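Local coordinates for HP1028 (PDB 4INN), which probably binds and carries small hydrophobic or amphipathic ligands in the manner of lipocalins, although its natural ligand and precise role are not established, at residues Lys76-Asn81 with Lys112-Tyr117; Tyr47-Phe52 with Asp69-Lys74. The protein carries 1 engineered substitution. All blocks are in the same frame, centred on the assembly; numbering follows the deposited sequence.

Contact 1: Lys76-Asn81 with Lys112-Tyr117; sequences KKDKLN and KAYNFY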
loop_
_atom_site.group_PDB
_atom_site.type_symbol
_atom_site.label_atom_id
_atom_site.label_comp_id
_atom_site.label_asym_id
_atom_site.label_seq_id
_atom_site.Cartn_x
_atom_site.Cartn_y
_atom_site.Cartn_z
ATOM N N LYS A 76 1.255 8.556 -12.923
ATOM C CA LYS A 76 1.291 8.032 -14.272
ATOM C C LYS A 76 0.162 7.021 -14.437
ATOM O O LYS A 76 -0.575 6.759 -13.505
ATOM C CB LYS A 76 2.677 7.424 -14.587
ATOM C CG LYS A 76 3.628 7.356 -13.401
ATOM C CD LYS A 76 4.821 6.453 -13.645
ATOM C CE LYS A 76 4.517 4.966 -13.423
ATOM N NZ LYS A 76 5.736 4.091 -13.516
ATOM N N LYS A 77 0.021 6.470 -15.632
ATOM C CA LYS A 77 -1.062 5.547 -15.921
ATOM C C LYS A 77 -0.655 4.110 -15.665
ATOM O O LYS A 77 0.525 3.767 -15.685
ATOM C CB LYS A 77 -1.485 5.695 -17.374
ATOM C CG LYS A 77 -2.086 7.057 -17.716
ATOM C CD LYS A 77 -2.682 7.029 -19.124
ATOM C CE LYS A 77 -3.532 8.261 -19.425
ATOM N NZ LYS A 77 -4.655 7.933 -20.348
ATOM N N ASP A 78 -1.647 3.265 -15.453
ATOM C CA ASP A 78 -1.408 1.861 -15.183
ATOM C C ASP A 78 -1.205 1.036 -16.474
ATOM O O ASP A 78 -1.990 0.159 -16.811
ATOM C CB ASP A 78 -2.571 1.310 -14.371
ATOM C CG ASP A 78 -2.272 -0.053 -13.789
ATOM O OD1 ASP A 78 -1.101 -0.497 -13.778
ATOM O OD2 ASP A 78 -3.232 -0.670 -13.339
ATOM N N LYS A 79 -0.119 1.304 -17.176
ATOM C CA LYS A 79 0.058 0.790 -18.514
ATOM C C LYS A 79 0.242 -0.715 -18.590
ATOM O O LYS A 79 -0.108 -1.315 -19.618
ATOM C CB LYS A 79 1.241 1.468 -19.152
ATOM C CG LYS A 79 0.999 2.951 -19.377
ATOM C CD LYS A 79 1.999 3.542 -20.356
ATOM C CE LYS A 79 3.407 3.548 -19.780
ATOM N NZ LYS A 79 4.381 3.834 -20.867
ATOM N N LEU A 80 0.770 -1.322 -17.517
ATOM C CA LEU A 80 1.105 -2.750 -17.520
ATOM C C LEU A 80 -0.030 -3.614 -16.998
ATOM O O LEU A 80 0.155 -4.815 -16.839
ATOM C CB LEU A 80 2.370 -3.035 -16.699
ATOM C CG LEU A 80 3.618 -2.161 -16.925
ATOM C CD1 LEU A 80 4.710 -2.533 -15.915
ATOM C CD2 LEU A 80 4.151 -2.271 -18.355
ATOM N N ASN A 81 -1.201 -3.038 -16.727
ATOM C CA ASN A 81 -2.297 -3.857 -16.207
ATOM C C ASN A 81 -2.546 -4.934 -17.226
ATOM O O ASN A 81 -2.723 -4.616 -18.394
ATOM C CB ASN A 81 -3.588 -3.062 -15.929
ATOM C CG ASN A 81 -4.446 -3.709 -14.831
ATOM O OD1 ASN A 81 -5.221 -4.617 -15.088
ATOM N ND2 ASN A 81 -4.279 -3.257 -13.600
ATOM N N LYS A 112 -3.500 -8.983 -0.789
ATOM C CA LYS A 112 -3.000 -9.088 -2.145
ATOM C C LYS A 112 -2.658 -7.703 -2.676
ATOM O O LYS A 112 -3.481 -6.794 -2.640
ATOM C CB LYS A 112 -4.039 -9.745 -3.011
ATOM C CG LYS A 112 -4.432 -11.125 -2.530
ATOM C CD LYS A 112 -4.944 -11.950 -3.705
ATOM C CE LYS A 112 -3.799 -12.476 -4.577
ATOM N NZ LYS A 112 -4.243 -12.863 -5.951
ATOM N N ALA A 113 -1.424 -7.544 -3.138
ATOM C CA ALA A 113 -0.945 -6.278 -3.647
ATOM C C ALA A 113 -0.716 -6.298 -5.161
ATOM O O ALA A 113 0.111 -7.064 -5.664
ATOM C CB ALA A 113 0.321 -5.886 -2.940
ATOM N N TYR A 114 -1.422 -5.434 -5.883
ATOM C CA TYR A 114 -1.063 -5.186 -7.268
ATOM C C TYR A 114 0.164 -4.303 -7.309
ATOM O O TYR A 114 0.280 -3.381 -6.518
ATOM C CB TYR A 114 -2.222 -4.543 -8.045
ATOM C CG TYR A 114 -1.864 -4.191 -9.476
ATOM C CD1 TYR A 114 -1.676 -5.191 -10.453
ATOM C CD2 TYR A 114 -1.691 -2.860 -9.856
ATOM C CE1 TYR A 114 -1.342 -4.855 -11.764
ATOM C CE2 TYR A 114 -1.356 -2.526 -11.159
ATOM C CZ TYR A 114 -1.184 -3.514 -12.113
ATOM O OH TYR A 114 -0.853 -3.128 -13.405
ATOM N N ASN A 115 1.070 -4.574 -8.242
ATOM C CA ASN A 115 2.280 -3.760 -8.408
ATOM C C ASN A 115 2.361 -3.066 -9.777
ATOM O O ASN A 115 2.552 -3.714 -10.792
ATOM C CB ASN A 115 3.495 -4.639 -8.218
ATOM C CG ASN A 115 4.781 -3.873 -8.345
ATOM O OD1 ASN A 115 4.841 -2.702 -8.016
ATOM N ND2 ASN A 115 5.821 -4.532 -8.810
ATOM N N PHE A 116 2.236 -1.744 -9.780
ATOM C CA PHE A 116 2.133 -0.932 -11.002
ATOM C C PHE A 116 3.377 -1.011 -11.872
ATOM O O PHE A 116 3.279 -0.922 -13.092
ATOM C CB PHE A 116 1.871 0.539 -10.628
ATOM C CG PHE A 116 0.473 0.791 -10.195
ATOM C CD1 PHE A 116 -0.488 1.200 -11.110
ATOM C CD2 PHE A 116 0.086 0.583 -8.872
ATOM C CE1 PHE A 116 -1.799 1.421 -10.707
ATOM C CE2 PHE A 116 -1.238 0.796 -8.473
ATOM C CZ PHE A 116 -2.179 1.203 -9.396
ATOM N N TYR A 117 4.540 -1.196 -11.235
ATOM C CA TYR A 117 5.829 -1.309 -11.942
ATOM C C TYR A 117 6.028 -2.594 -12.726
ATOM O O TYR A 117 6.989 -2.694 -13.469
ATOM C CB TYR A 117 6.998 -1.156 -10.976
ATOM C CG TYR A 117 7.033 0.178 -10.283
ATOM C CD1 TYR A 117 7.673 1.275 -10.867
ATOM C CD2 TYR A 117 6.421 0.350 -9.048
ATOM C CE1 TYR A 117 7.700 2.511 -10.241
ATOM C CE2 TYR A 117 6.451 1.581 -8.408
ATOM C CZ TYR A 117 7.093 2.659 -9.009
ATOM O OH TYR A 117 7.109 3.888 -8.366
#

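Contact 2: Tyr47-Phe52 with Asp69-Lys74; sequences YMKSSF and DVDGSK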
loop_
_atom_site.group_PDB
_atom_site.type_symbol
_atom_site.label_atom_id
_atom_site.label_comp_id
_atom_site.label_asym_id
_atom_site.label_seq_id
_atom_site.Cartn_x
_atom_site.Cartn_y
_atom_site.Cartn_z
ATOM N N TYR A 47 13.807 -0.605 -9.470
ATOM C CA TYR A 47 13.173 0.487 -10.211
ATOM C C TYR A 47 11.875 0.951 -9.540
ATOM O O TYR A 47 11.179 1.825 -10.073
ATOM C CB TYR A 47 12.909 0.087 -11.691
ATOM C CG TYR A 47 12.391 -1.320 -11.819
ATOM C CD1 TYR A 47 11.043 -1.602 -11.618
ATOM C CD2 TYR A 47 13.258 -2.377 -12.086
ATOM C CE1 TYR A 47 10.571 -2.895 -11.687
ATOM C CE2 TYR A 47 12.792 -3.674 -12.151
ATOM C CZ TYR A 47 11.448 -3.922 -11.944
ATOM O OH TYR A 47 10.976 -5.200 -12.010
HETATM N N MSE A 48 11.568 0.401 -8.364
HETATM C CA MSE A 48 10.364 0.777 -7.620
HETATM C C MSE A 48 10.765 1.793 -6.599
HETATM O O MSE A 48 11.454 1.484 -5.625
HETATM C CB MSE A 48 9.697 -0.441 -6.988
HETATM C CG MSE A 48 9.559 -1.583 -8.013
HETATM SE SE MSE A 48 9.179 -3.333 -7.178
HETATM C CE MSE A 48 7.784 -2.532 -6.024
ATOM N N LYS A 49 10.325 3.019 -6.817
ATOM C CA LYS A 49 10.652 4.160 -5.947
ATOM C C LYS A 49 9.882 4.194 -4.656
ATOM O O LYS A 49 8.723 3.835 -4.587
ATOM C CB LYS A 49 10.345 5.481 -6.660
ATOM C CG LYS A 49 11.213 5.764 -7.879
ATOM C CD LYS A 49 11.121 7.229 -8.299
ATOM C CE LYS A 49 9.841 7.524 -9.075
ATOM N NZ LYS A 49 9.781 8.971 -9.471
ATOM N N SER A 50 10.546 4.683 -3.636
ATOM C CA SER A 50 9.896 5.077 -2.400
ATOM C C SER A 50 8.615 5.867 -2.716
ATOM O O SER A 50 8.618 6.778 -3.555
ATOM C CB SER A 50 10.853 5.932 -1.565
ATOM O OG SER A 50 10.423 5.965 -0.215
ATOM N N SER A 51 7.514 5.489 -2.082
ATOM C CA SER A 51 6.254 6.215 -2.262
ATOM C C SER A 51 5.539 6.317 -0.952
ATOM O O SER A 51 5.871 5.618 -0.003
ATOM C CB SER A 51 5.373 5.585 -3.356
ATOM O OG SER A 51 4.829 4.344 -2.942
ATOM N N PHE A 52 4.622 7.274 -0.871
ATOM C CA PHE A 52 3.807 7.456 0.321
ATOM C C PHE A 52 2.489 6.765 0.010
ATOM O O PHE A 52 1.896 6.977 -1.077
ATOM C CB PHE A 52 3.569 8.929 0.642
ATOM C CG PHE A 52 4.833 9.733 0.944
ATOM C CD1 PHE A 52 5.580 9.497 2.120
ATOM C CD2 PHE A 52 5.233 10.780 0.094
ATOM C CE1 PHE A 52 6.707 10.263 2.402
ATOM C CE2 PHE A 52 6.349 11.559 0.385
ATOM C CZ PHE A 52 7.088 11.301 1.531
ATOM N N ASP A 69 4.808 9.730 -5.015
ATOM C CA ASP A 69 6.175 9.318 -4.845
ATOM C C ASP A 69 6.866 10.343 -4.002
ATOM O O ASP A 69 6.519 11.510 -4.000
ATOM C CB ASP A 69 6.893 9.208 -6.198
ATOM C CG ASP A 69 6.347 8.064 -7.075
ATOM O OD1 ASP A 69 6.492 8.166 -8.318
ATOM O OD2 ASP A 69 5.768 7.081 -6.540
ATOM N N VAL A 70 7.882 9.884 -3.299
ATOM C CA VAL A 70 8.641 10.725 -2.403
ATOM C C VAL A 70 9.216 11.946 -3.093
ATOM O O VAL A 70 9.273 13.018 -2.506
ATOM C CB VAL A 70 9.784 9.920 -1.781
ATOM C CG1 VAL A 70 10.743 10.817 -1.039
ATOM C CG2 VAL A 70 9.207 8.892 -0.833
ATOM N N ASP A 71 9.640 11.773 -4.338
ATOM C CA ASP A 71 10.298 12.844 -5.086
ATOM C C ASP A 71 9.312 13.801 -5.764
ATOM O O ASP A 71 9.700 14.548 -6.647
ATOM C CB ASP A 71 11.278 12.239 -6.105
ATOM C CG ASP A 71 10.584 11.402 -7.183
ATOM O OD1 ASP A 71 9.447 11.735 -7.596
ATOM O OD2 ASP A 71 11.199 10.416 -7.646
ATOM N N GLY A 72 8.040 13.761 -5.363
ATOM C CA GLY A 72 7.022 14.671 -5.875
ATOM C C GLY A 72 6.514 14.420 -7.291
ATOM O O GLY A 72 5.616 15.125 -7.756
ATOM N N SER A 73 7.049 13.418 -7.985
ATOM C CA SER A 73 6.764 13.273 -9.411
ATOM C C SER A 73 5.285 13.009 -9.692
ATOM O O SER A 73 4.507 12.671 -8.793
ATOM C CB SER A 73 7.652 12.215 -10.062
ATOM O OG SER A 73 7.590 10.981 -9.388
ATOM N N LYS A 74 4.906 13.215 -10.948
ATOM C CA LYS A 74 3.516 13.160 -11.351
ATOM C C LYS A 74 3.049 11.709 -11.435
ATOM O O LYS A 74 3.814 10.815 -11.804
ATOM C CB LYS A 74 3.289 13.886 -12.697
ATOM C CG LYS A 74 2.044 13.391 -13.427
ATOM C CD LYS A 74 1.310 14.415 -14.285
ATOM C CE LYS A 74 -0.062 13.859 -14.698
ATOM N NZ LYS A 74 -1.023 14.933 -15.059
#

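Contact 1: Lys76-Asn81 with Lys112-Tyr117
The Y114 ring meets the D78 carboxylate at its hydroxyl edge, with OD1 close to the ring plane and the carboxylate turned 70° from it. Y114 OH donates a hydrogen bond of 2.7 Å to D78 OD1, reaching the oxygen on its syn side. The same ring lies against F116, whose one face has Y114 CE2 over its centre, 3.8 Å above the plane, while F116 CD1 sits at the edge of Y114. F116 flanks the aspartate, its CE1 3.7 Å from D78 CB. With CG anti to the backbone N (chi1 -168°), D78 extends its carboxylate to Y114 OH; OD2 accepts from N81 ND2 at 2.8 Å and forms a salt bridge with R89. The carboxylate is gripped through both oxygens, which probably favours its ionised form. L80 lays its CD1 methyl 3.3 Å from the backbone O of Y117. The type I beta turn from D78 to N81 brings their side chains together for the ND2 to OD2 bond. The contact fastens this turn, within the long connection between strands 61-69 and 95-104, to the end of strand 107-115 and the loop that follows it; Y114 and K112 pair by backbone with F96 and S98 of strand 95-104.

Contact 2: Tyr47-Phe52 with Asp69-Lys74
K49 reaches across to D69, D71 and S73 with the outer half of its side chain. From CB the chain runs outward until its bend at chi3 (-78°) turns CE and NZ in between the D69 and D71 carboxylates. CD passes 3.3 Å from D71 OD2, and CE lies beside both carboxylates, 3.5 Å from D69 OD1. The terminal NZ donates to D71 OD2 at 2.7 Å, on the syn lone pair, and to S73 OG at 3.0 Å. A longer salt bridge, 3.6 Å from NZ to D69 OD1, completes a network in which one ammonium joins two aspartates. D71 is itself held in place: its OD1 accepts from both the backbone N and OG of S73, the first bond making an Asx turn. Residues 69 to 72 form a type I beta turn at the point where strand 61-69 leaves the antiparallel barrel characteristic of lipocalins. There S51 and D69 are a non-hydrogen-bonded antiparallel pair with side chains on the same face of the sheet, and D69 OD2 forms a salt bridge with K92. Next to this pair, V70 N donates a backbone hydrogen bond to S50 O. V70 CG2 lies over one face of the F52 ring in a CH-pi contact, 4.2 Å from its centroid, and also packs against the S50 side chain. S50 OG is hydrogen-bonded to T42 O and Q41 NE2, while the F52 side chain touches Q41, L155, L163 and L165.

Overall arrangement
Both contacts are partly buried and lie near the rim of the barrel, 12 to 13 Å from the centre of the chain, with their own centres 14 Å apart. Each anchors part of the connection between strands 61-69 and 95-104: contact 2 its start, against strand 51-58, and contact 1 a later turn, against the end of strand 107-115. In contact 1 a buried aspartate is held by a tyrosine hydroxyl, an asparagine and R89; in contact 2 a partly exposed lysine bridges the buried D69 and the exposed D71. Residues 47-52 and 112-117 also touch directly, Y117 packing on M48, a selenomethionine here, which lines the pocket occupied by the polyether ligand.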